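Local coordinates for protein LbaCas13a H328A (C2c2) (Lachnospiraceae bacterium NK4A179, PDB 5WLH) that binds pre-crRNA as a CRISPR-Cas13a effector and probably uses the matured guide to find and cleave RNA, preferentially at adenines, at residues Arg361-Lys364 with Asn365-Glu369; Gly411-Lys414 with Ile415-Leu419; Asn542-Ala545 with Ser546-Leu550. All coordinates share one frame; numbering follows the deposited sequence.

Contacts 1 and 2 are neighbours in the RNA-binding part of the chain, their centres about 13 Å apart on helices 357-388 and 398-417, which follow each other in sequence. They touch directly: Lys364 NZ lies 3.0 Å from Leu419 O, a probable hydrogen bond, and Val367 CG1 packs on Leu419 CD2 at 4.1 Å. Contact 2 holds the bound pre-crRNA itself, whereas the nearest atom of contact 1 stays about 5 Å from it. Contact 3 is remote, in a surface loop whose centre is about 57 Å from that of contact 2 and about 67 Å from that of contact 1; its nearest atom is about 28 Å from the RNA.

Contact 1. Residues Arg361-Lys364 with Asn365-Glu369; sequences RIRK and NTVKE
Arg361 to Lys364 hand their carbonyls to Asn365 to Lys368 in a regular run of alpha-helix, near the start of helix 357-388, and the side chains follow from that i to i+4 spacing. Arg361 O accepts from Asn365 N at 3.0 Å, and the Asn365 amide folds back beside the same carbonyl, with Asn365 CG 3.3 Å from Arg361 O. The guanidinium of Arg361 turns the other way, to a salt bridge with Asp358. At Ile362 the carbonyl is shared. Thr366 N reaches Ile362 O at 2.9 Å in the carbonyl plane, while a water donates to that same oxygen and also hydrogen-bonds Thr366 OG1. The hydroxyl is placed for this bridge by chi1 of -65°, which sets OG1 beside its own backbone N and facing the preceding turn. Arg363 gives its carbonyl to Val367 N at 2.8 Å, and Val367 CG2 comes down close to that oxygen, 3.2 Å from Arg363 O. Arg363 makes a salt bridge with Glu360, one turn earlier on the same helix, and a hydrogen bond to the carbonyl of Pro345 in a neighbouring loop. The chains of Lys364 and Lys368 run alongside each other off one side of the helix. Lys364 NZ and Lys368 NZ stay 5.3 Å apart, and the carbonyls of Leu419 and Lys420 take Lys364 NZ, which probably eases the like charges. What meets is methylene on methylene: with CG anti to the backbone N (chi1 177°) and chi2 extended, Lys364 brings its CD 3.9 Å from Lys368 CE.

Contact 2. Residues Gly411-Lys414 with Ile415-Leu419; sequences GVEK and IYANL. With nucleotides of chain B.
Glu413, whose CB and CG rest against the Tyr416 ring, spends its carboxylate on a nucleobase: both oxygens face the Watson-Crick edge of G19 of chain B. G19 N1 donates to Glu413 OE2 at 3.0 Å and to OE1 of the same carboxylate at 3.1 Å, the latter bond the straighter (159°), while N2 adds a weak bond to OE1. Tyr416 lies beneath this arm in an uncommon pose for a helical aromatic, CG held between backbone N and carbonyl carbon (chi1 73°), which folds the ring back along its own helix. One face is set over the Glu413 carbonyl, whose O stands 4.2 Å above the ring plane, and Val412 CG1 meets the ring edge, 3.9 Å from Tyr416 CD2. The carboxylate and ring planes differ by only 20°. Replacing Tyr416 by an alanine would remove this ring and is likely to leave Val412 CG1 without its neighbour and the Glu413 arm freer to swing off the guanine. Lys414 leaves on another side, its chain bent at chi3, to place NZ 2.8 Å from OP1 of C10 of chain B; Asp439 gives NZ a salt bridge as well. Ile415 N makes two weak bonds, to Gly411 O and Val412 O; beyond it Tyr416 N and Ala417 N bond regularly to Val412 O and Glu413 O. Ile415 packs on helix 429-458. Together these residues form a crRNA-binding surface of helix 398-417, reading a guanine through an acid and holding a phosphate with a lysine.

Contact 3. Residues Asn542-Ala545 with Ser546-Leu550; sequences NKLA and SNNIL
Leu544 sets its side chain across two partners: over the amide of Asn548, which it meets at a slant, and against Leu550, which it crosses at about a right angle. Its CB rests 3.8 Å from Asn548 ND2, and farther out Leu544 CD1 touches Leu550 CD1 at 4.1 Å, methyl to methyl. The Asn548 amide beside this pair is held at both ends. CG anti to the backbone N (chi1 -175°) lays ND2 beside Leu544 CB and CD2. Asn548 OD1 accepts from Leu550 N at 2.9 Å, in the carbonyl plane and fairly straight at 158°, making an Asx turn. ND2 goes to the carbonyls of Thr535 and Lys533, which fixes the rotation of this buried amide and satisfies both of its polar atoms. Just before it, the chain reverses in a type I beta turn from Ala545 to Asn548. Asn548 N closes the turn on Ala545 O at 3.0 Å, coming from well above the carbonyl plane. At the corner Asn547 bends its amide back over the turn, chi1 being 54°, and brings OD1 within 3.3 Å of Ala545 CB. The two turns thus overlap at Asn548, whose backbone N ends the first and whose side chain begins the second. All this belongs to the surface loop between helices 486-517 and 559-564. Ala545 and Lys543 are hydrogen-bonded by their backbones to Thr535 and Asp537, running antiparallel beside them, and the chain then enters the 3-10 segment where Ile549 and Leu550 both pack on Val589 of helix 588-602.

Contact 1. Residues Arg361-Lys364 with Asn365-Glu369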
loop_
_atom_site.group_PDB
_atom_site.type_symbol
_atom_site.label_atom_id
_atom_site.label_comp_id
_atom_site.label_asym_id
_atom_site.label_seq_id
_atom_site.Cartn_x
_atom_site.Cartn_y
_atom_site.Cartn_z
ATOM N N ARG A 361 4.122 23.151 22.399
ATOM C CA ARG A 361 3.562 23.612 21.133
ATOM C C ARG A 361 3.939 25.062 20.858
ATOM O O ARG A 361 4.195 25.438 19.708
ATOM C CB ARG A 361 2.042 23.442 21.139
ATOM C CG ARG A 361 1.340 23.999 19.910
ATOM C CD ARG A 361 0.036 23.259 19.633
ATOM N NE ARG A 361 -0.993 23.573 20.622
ATOM C CZ ARG A 361 -1.380 22.755 21.598
ATOM N NH1 ARG A 361 -0.831 21.555 21.725
ATOM N NH2 ARG A 361 -2.320 23.140 22.448
ATOM N N ILE A 362 3.965 25.894 21.901
ATOM C CA ILE A 362 4.454 27.263 21.755
ATOM C C ILE A 362 5.901 27.255 21.283
ATOM O O ILE A 362 6.265 27.929 20.313
ATOM C CB ILE A 362 4.310 28.021 23.085
ATOM C CG1 ILE A 362 2.837 28.142 23.461
ATOM C CG2 ILE A 362 4.967 29.397 22.991
ATOM C CD1 ILE A 362 2.181 29.347 22.868
ATOM N N ARG A 363 6.742 26.480 21.964
ATOM C CA ARG A 363 8.155 26.427 21.617
ATOM C C ARG A 363 8.358 25.883 20.208
ATOM O O ARG A 363 9.241 26.346 19.475
ATOM C CB ARG A 363 8.896 25.570 22.639
ATOM C CG ARG A 363 10.363 25.377 22.353
ATOM C CD ARG A 363 11.059 24.765 23.554
ATOM N NE ARG A 363 12.474 24.519 23.297
ATOM C CZ ARG A 363 12.958 23.371 22.834
ATOM N NH1 ARG A 363 12.138 22.359 22.573
ATOM N NH2 ARG A 363 14.258 23.237 22.632
ATOM N N LYS A 364 7.559 24.892 19.812
ATOM C CA LYS A 364 7.686 24.373 18.453
ATOM C C LYS A 364 7.324 25.437 17.425
ATOM O O LYS A 364 7.983 25.556 16.383
ATOM C CB LYS A 364 6.812 23.134 18.271
ATOM C CG LYS A 364 6.853 22.591 16.848
ATOM C CD LYS A 364 5.686 21.657 16.560
ATOM C CE LYS A 364 5.942 20.287 17.144
ATOM N NZ LYS A 364 5.037 19.251 16.565
ATOM N N ASN A 365 6.284 26.230 17.706
ATOM C CA ASN A 365 5.913 27.304 16.793
ATOM C C ASN A 365 7.011 28.349 16.715
ATOM O O ASN A 365 7.299 28.882 15.637
ATOM C CB ASN A 365 4.594 27.948 17.230
ATOM C CG ASN A 365 3.399 27.081 16.927
ATOM O OD1 ASN A 365 3.514 26.080 16.212
ATOM N ND2 ASN A 365 2.231 27.465 17.452
ATOM N N THR A 366 7.640 28.651 17.852
ATOM C CA THR A 366 8.777 29.555 17.843
ATOM C C THR A 366 9.917 28.980 17.019
ATOM O O THR A 366 10.578 29.709 16.268
ATOM C CB THR A 366 9.237 29.830 19.273
ATOM O OG1 THR A 366 8.202 30.537 19.964
ATOM C CG2 THR A 366 10.532 30.645 19.281
ATOM N N VAL A 367 10.158 27.672 17.141
ATOM C CA VAL A 367 11.237 27.050 16.378
ATOM C C VAL A 367 10.913 27.066 14.886
ATOM O O VAL A 367 11.790 27.325 14.057
ATOM C CB VAL A 367 11.511 25.621 16.891
ATOM C CG1 VAL A 367 12.433 24.850 15.924
ATOM C CG2 VAL A 367 12.144 25.658 18.278
ATOM N N LYS A 368 9.654 26.814 14.518
ATOM C CA LYS A 368 9.309 26.848 13.097
ATOM C C LYS A 368 9.523 28.237 12.525
ATOM O O LYS A 368 10.027 28.381 11.405
ATOM C CB LYS A 368 7.869 26.407 12.872
ATOM C CG LYS A 368 7.638 24.925 13.069
ATOM C CD LYS A 368 6.226 24.572 12.619
ATOM C CE LYS A 368 5.857 23.164 13.010
ATOM N NZ LYS A 368 4.417 22.913 12.774
ATOM N N GLU A 369 9.180 29.278 13.290
ATOM C CA GLU A 369 9.404 30.626 12.777
ATOM C C GLU A 369 10.892 30.943 12.692
ATOM O O GLU A 369 11.313 31.649 11.773
ATOM C CB GLU A 369 8.660 31.663 13.630
ATOM C CG GLU A 369 8.378 32.978 12.879
ATOM C CD GLU A 369 7.869 32.775 11.440
ATOM O OE1 GLU A 369 8.427 33.414 10.511
ATOM O OE2 GLU A 369 6.914 31.988 11.238
HETATM O O HOH W 1 5.244 30.693 19.759
#

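Contact 2. Residues Gly411-Lys414 with Ile415-Leu419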
loop_
_atom_site.group_PDB
_atom_site.type_symbol
_atom_site.label_atom_id
_atom_site.label_comp_id
_atom_site.label_asym_id
_atom_site.label_seq_id
_atom_site.Cartn_x
_atom_site.Cartn_y
_atom_site.Cartn_z
ATOM N N GLY A 411 12.855 22.574 0.055
ATOM C CA GLY A 411 13.286 21.399 0.780
ATOM C C GLY A 411 13.494 21.691 2.246
ATOM O O GLY A 411 13.194 20.859 3.101
ATOM N N VAL A 412 14.004 22.887 2.558
ATOM C CA VAL A 412 14.118 23.269 3.956
ATOM C C VAL A 412 12.736 23.358 4.578
ATOM O O VAL A 412 12.524 22.898 5.705
ATOM C CB VAL A 412 14.890 24.594 4.105
ATOM C CG1 VAL A 412 14.839 25.072 5.571
ATOM C CG2 VAL A 412 16.320 24.404 3.679
ATOM N N GLU A 413 11.774 23.933 3.846
ATOM C CA GLU A 413 10.421 24.056 4.380
ATOM C C GLU A 413 9.791 22.691 4.610
ATOM O O GLU A 413 9.084 22.497 5.600
ATOM C CB GLU A 413 9.533 24.898 3.461
ATOM C CG GLU A 413 8.112 25.059 4.018
ATOM C CD GLU A 413 7.341 26.221 3.395
ATOM O OE1 GLU A 413 6.109 26.289 3.583
ATOM O OE2 GLU A 413 7.965 27.070 2.733
ATOM N N LYS A 414 10.044 21.729 3.709
ATOM C CA LYS A 414 9.539 20.375 3.915
ATOM C C LYS A 414 9.999 19.797 5.243
ATOM O O LYS A 414 9.256 19.039 5.873
ATOM C CB LYS A 414 9.996 19.440 2.792
ATOM C CG LYS A 414 9.192 19.543 1.503
ATOM C CD LYS A 414 9.531 18.373 0.571
ATOM C CE LYS A 414 10.929 18.570 -0.057
ATOM N NZ LYS A 414 11.257 17.454 -0.982
ATOM N N ILE A 415 11.207 20.140 5.679
ATOM C CA ILE A 415 11.732 19.601 6.930
ATOM C C ILE A 415 11.076 20.265 8.138
ATOM O O ILE A 415 10.642 19.578 9.072
ATOM C CB ILE A 415 13.260 19.744 6.965
ATOM C CG1 ILE A 415 13.910 18.767 5.976
ATOM C CG2 ILE A 415 13.780 19.516 8.385
ATOM C CD1 ILE A 415 15.335 19.137 5.623
ATOM N N TYR A 416 10.996 21.604 8.165
ATOM C CA TYR A 416 10.512 22.227 9.401
ATOM C C TYR A 416 9.002 22.395 9.438
ATOM O O TYR A 416 8.430 22.404 10.533
ATOM C CB TYR A 416 11.196 23.581 9.669
ATOM C CG TYR A 416 10.779 24.728 8.787
ATOM C CD1 TYR A 416 9.559 25.364 8.970
ATOM C CD2 TYR A 416 11.621 25.195 7.790
ATOM C CE1 TYR A 416 9.170 26.399 8.159
ATOM C CE2 TYR A 416 11.241 26.248 6.976
ATOM C CZ TYR A 416 10.012 26.842 7.171
ATOM O OH TYR A 416 9.616 27.883 6.365
ATOM N N ALA A 417 8.328 22.534 8.291
ATOM C CA ALA A 417 6.867 22.511 8.334
ATOM C C ALA A 417 6.374 21.176 8.870
ATOM O O ALA A 417 5.344 21.115 9.544
ATOM C CB ALA A 417 6.273 22.773 6.946
ATOM N N ASN A 418 7.115 20.104 8.574
ATOM C CA ASN A 418 6.833 18.759 9.058
ATOM C C ASN A 418 6.952 18.634 10.570
ATOM O O ASN A 418 6.342 17.729 11.151
ATOM C CB ASN A 418 7.817 17.786 8.402
ATOM C CG ASN A 418 7.240 16.402 8.191
ATOM O OD1 ASN A 418 7.659 15.679 7.279
ATOM N ND2 ASN A 418 6.289 16.016 9.037
ATOM N N LEU A 419 7.701 19.534 11.215
ATOM C CA LEU A 419 8.412 19.230 12.451
ATOM C C LEU A 419 7.532 18.594 13.519
ATOM O O LEU A 419 6.609 19.235 14.026
ATOM C CB LEU A 419 9.061 20.493 13.019
ATOM C CG LEU A 419 10.195 20.126 13.971
ATOM C CD1 LEU A 419 11.234 19.266 13.245
ATOM C CD2 LEU A 419 10.840 21.362 14.591
ATOM P P G B 19 4.004 37.382 2.450
ATOM O OP1 G B 19 2.919 38.356 2.265
ATOM O OP2 G B 19 4.327 36.822 3.778
ATOM O "O5'" G B 19 3.589 36.159 1.513
ATOM C "C5'" G B 19 3.197 36.363 0.169
ATOM C "C4'" G B 19 3.156 35.041 -0.548
ATOM O "O4'" G B 19 4.451 34.411 -0.409
ATOM C "C3'" G B 19 2.178 34.028 0.022
ATOM O "O3'" G B 19 0.892 34.177 -0.548
ATOM C "C2'" G B 19 2.818 32.697 -0.349
ATOM O "O2'" G B 19 2.547 32.424 -1.710
ATOM C "C1'" G B 19 4.299 33.027 -0.221
ATOM N N9 G B 19 4.868 32.685 1.093
ATOM C C8 G B 19 5.260 33.539 2.101
ATOM N N7 G B 19 5.782 32.919 3.117
ATOM C C5 G B 19 5.733 31.575 2.756
ATOM C C6 G B 19 6.151 30.404 3.446
ATOM O O6 G B 19 6.663 30.333 4.568
ATOM N N1 G B 19 5.917 29.244 2.693
ATOM C C2 G B 19 5.355 29.221 1.438
ATOM N N2 G B 19 5.199 28.023 0.843
ATOM N N3 G B 19 4.968 30.303 0.793
ATOM C C4 G B 19 5.183 31.425 1.503
ATOM P P C B 10 8.474 16.538 -3.102
ATOM O OP1 C B 10 9.897 16.911 -3.376
ATOM O OP2 C B 10 7.558 17.339 -2.231
ATOM O "O5'" C B 10 7.677 16.514 -4.480
ATOM C "C5'" C B 10 8.095 15.719 -5.578
ATOM C "C4'" C B 10 6.947 15.493 -6.531
ATOM O "O4'" C B 10 5.859 14.853 -5.819
ATOM C "C3'" C B 10 6.308 16.746 -7.117
ATOM O "O3'" C B 10 7.023 17.226 -8.238
ATOM C "C2'" C B 10 4.898 16.265 -7.451
ATOM O "O2'" C B 10 4.920 15.443 -8.616
ATOM C "C1'" C B 10 4.624 15.348 -6.270
ATOM N N1 C B 10 3.957 16.048 -5.151
ATOM C C2 C B 10 2.580 16.252 -5.266
ATOM O O2 C B 10 1.985 15.857 -6.297
ATOM N N3 C B 10 1.933 16.862 -4.255
ATOM C C4 C B 10 2.616 17.268 -3.180
ATOM N N4 C B 10 1.936 17.867 -2.199
ATOM C C5 C B 10 4.028 17.075 -3.038
ATOM C C6 C B 10 4.662 16.470 -4.044
ATOM P P A B 8 3.711 13.081 7.518
ATOM O OP1 A B 8 3.716 13.565 8.952
ATOM O OP2 A B 8 2.587 13.375 6.609
ATOM O "O5'" A B 8 5.080 13.630 6.926
ATOM C "C5'" A B 8 5.189 14.077 5.594
ATOM C "C4'" A B 8 5.757 12.983 4.732
ATOM O "O4'" A B 8 4.782 11.921 4.593
ATOM C "C3'" A B 8 6.086 13.400 3.311
ATOM O "O3'" A B 8 7.386 13.947 3.241
ATOM C "C2'" A B 8 5.937 12.112 2.519
ATOM O "O2'" A B 8 7.090 11.295 2.683
ATOM C "C1'" A B 8 4.771 11.450 3.248
ATOM N N9 A B 8 3.477 11.817 2.643
ATOM C C8 A B 8 2.464 12.576 3.184
ATOM N N7 A B 8 1.418 12.697 2.398
ATOM C C5 A B 8 1.762 11.946 1.269
ATOM C C6 A B 8 1.092 11.692 0.057
ATOM N N6 A B 8 -0.129 12.141 -0.193
ATOM N N1 A B 8 1.711 10.913 -0.867
ATOM C C2 A B 8 2.945 10.459 -0.593
ATOM N N3 A B 8 3.665 10.640 0.518
ATOM C C4 A B 8 3.022 11.409 1.401
#

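Contact 3. Residues Asn542-Ala545 with Ser546-Leu550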
loop_
_atom_site.group_PDB
_atom_site.type_symbol
_atom_site.label_atom_id
_atom_site.label_comp_id
_atom_site.label_asym_id
_atom_site.label_seq_id
_atom_site.Cartn_x
_atom_site.Cartn_y
_atom_site.Cartn_z
ATOM N N ASN A 542 30.993 -33.962 -19.214
ATOM C CA ASN A 542 30.787 -35.214 -18.494
ATOM C C ASN A 542 30.000 -35.042 -17.207
ATOM O O ASN A 542 29.442 -36.024 -16.709
ATOM C CB ASN A 542 32.117 -35.870 -18.134
ATOM C CG ASN A 542 32.818 -36.428 -19.331
ATOM O OD1 ASN A 542 32.375 -37.411 -19.928
ATOM N ND2 ASN A 542 33.919 -35.801 -19.698
ATOM N N LYS A 543 29.960 -33.834 -16.651
ATOM C CA LYS A 543 29.310 -33.573 -15.374
ATOM C C LYS A 543 27.991 -32.836 -15.580
ATOM O O LYS A 543 27.828 -32.065 -16.532
ATOM C CB LYS A 543 30.215 -32.744 -14.455
ATOM C CG LYS A 543 31.669 -33.216 -14.395
ATOM C CD LYS A 543 32.262 -33.029 -12.999
ATOM C CE LYS A 543 33.774 -33.223 -12.992
ATOM N NZ LYS A 543 34.494 -32.104 -13.667
ATOM N N LEU A 544 27.045 -33.076 -14.679
ATOM C CA LEU A 544 25.856 -32.235 -14.652
ATOM C C LEU A 544 26.242 -30.812 -14.270
ATOM O O LEU A 544 27.218 -30.584 -13.552
ATOM C CB LEU A 544 24.812 -32.775 -13.673
ATOM C CG LEU A 544 24.535 -34.270 -13.562
ATOM C CD1 LEU A 544 23.738 -34.559 -12.305
ATOM C CD2 LEU A 544 23.790 -34.770 -14.788
ATOM N N ALA A 545 25.483 -29.848 -14.782
ATOM C CA ALA A 545 25.731 -28.461 -14.418
ATOM C C ALA A 545 25.482 -28.269 -12.926
ATOM O O ALA A 545 24.715 -29.011 -12.303
ATOM C CB ALA A 545 24.841 -27.524 -15.238
ATOM N N SER A 546 26.168 -27.282 -12.340
ATOM C CA SER A 546 26.046 -27.078 -10.900
ATOM C C SER A 546 24.614 -26.729 -10.511
ATOM O O SER A 546 24.191 -27.025 -9.386
ATOM C CB SER A 546 27.008 -25.985 -10.421
ATOM O OG SER A 546 26.840 -24.781 -11.150
ATOM N N ASN A 547 23.849 -26.138 -11.432
ATOM C CA ASN A 547 22.465 -25.760 -11.167
ATOM C C ASN A 547 21.463 -26.781 -11.703
ATOM O O ASN A 547 20.271 -26.480 -11.820
ATOM C CB ASN A 547 22.173 -24.364 -11.729
ATOM C CG ASN A 547 22.521 -24.219 -13.200
ATOM O OD1 ASN A 547 22.903 -25.179 -13.873
ATOM N ND2 ASN A 547 22.388 -22.996 -13.709
ATOM N N ASN A 548 21.924 -27.986 -12.026
ATOM C CA ASN A 548 21.025 -29.049 -12.456
ATOM C C ASN A 548 20.132 -29.452 -11.289
ATOM O O ASN A 548 20.611 -29.639 -10.166
ATOM C CB ASN A 548 21.850 -30.239 -12.973
ATOM C CG ASN A 548 20.998 -31.348 -13.562
ATOM O OD1 ASN A 548 20.064 -31.837 -12.923
ATOM N ND2 ASN A 548 21.331 -31.769 -14.787
ATOM N N ILE A 549 18.827 -29.569 -11.556
ATOM C CA ILE A 549 17.856 -29.810 -10.487
ATOM C C ILE A 549 18.181 -31.084 -9.721
ATOM O O ILE A 549 17.934 -31.166 -8.513
ATOM C CB ILE A 549 16.419 -29.830 -11.055
ATOM C CG1 ILE A 549 15.393 -29.894 -9.913
ATOM C CG2 ILE A 549 16.204 -30.991 -12.019
ATOM C CD1 ILE A 549 14.269 -28.910 -10.065
ATOM N N LEU A 550 18.785 -32.078 -10.387
ATOM C CA LEU A 550 19.127 -33.327 -9.705
ATOM C C LEU A 550 20.024 -33.098 -8.494
ATOM O O LEU A 550 19.948 -33.854 -7.521
ATOM C CB LEU A 550 19.809 -34.295 -10.675
ATOM C CG LEU A 550 18.931 -34.741 -11.841
ATOM C CD1 LEU A 550 19.788 -35.416 -12.919
ATOM C CD2 LEU A 550 17.822 -35.664 -11.349
#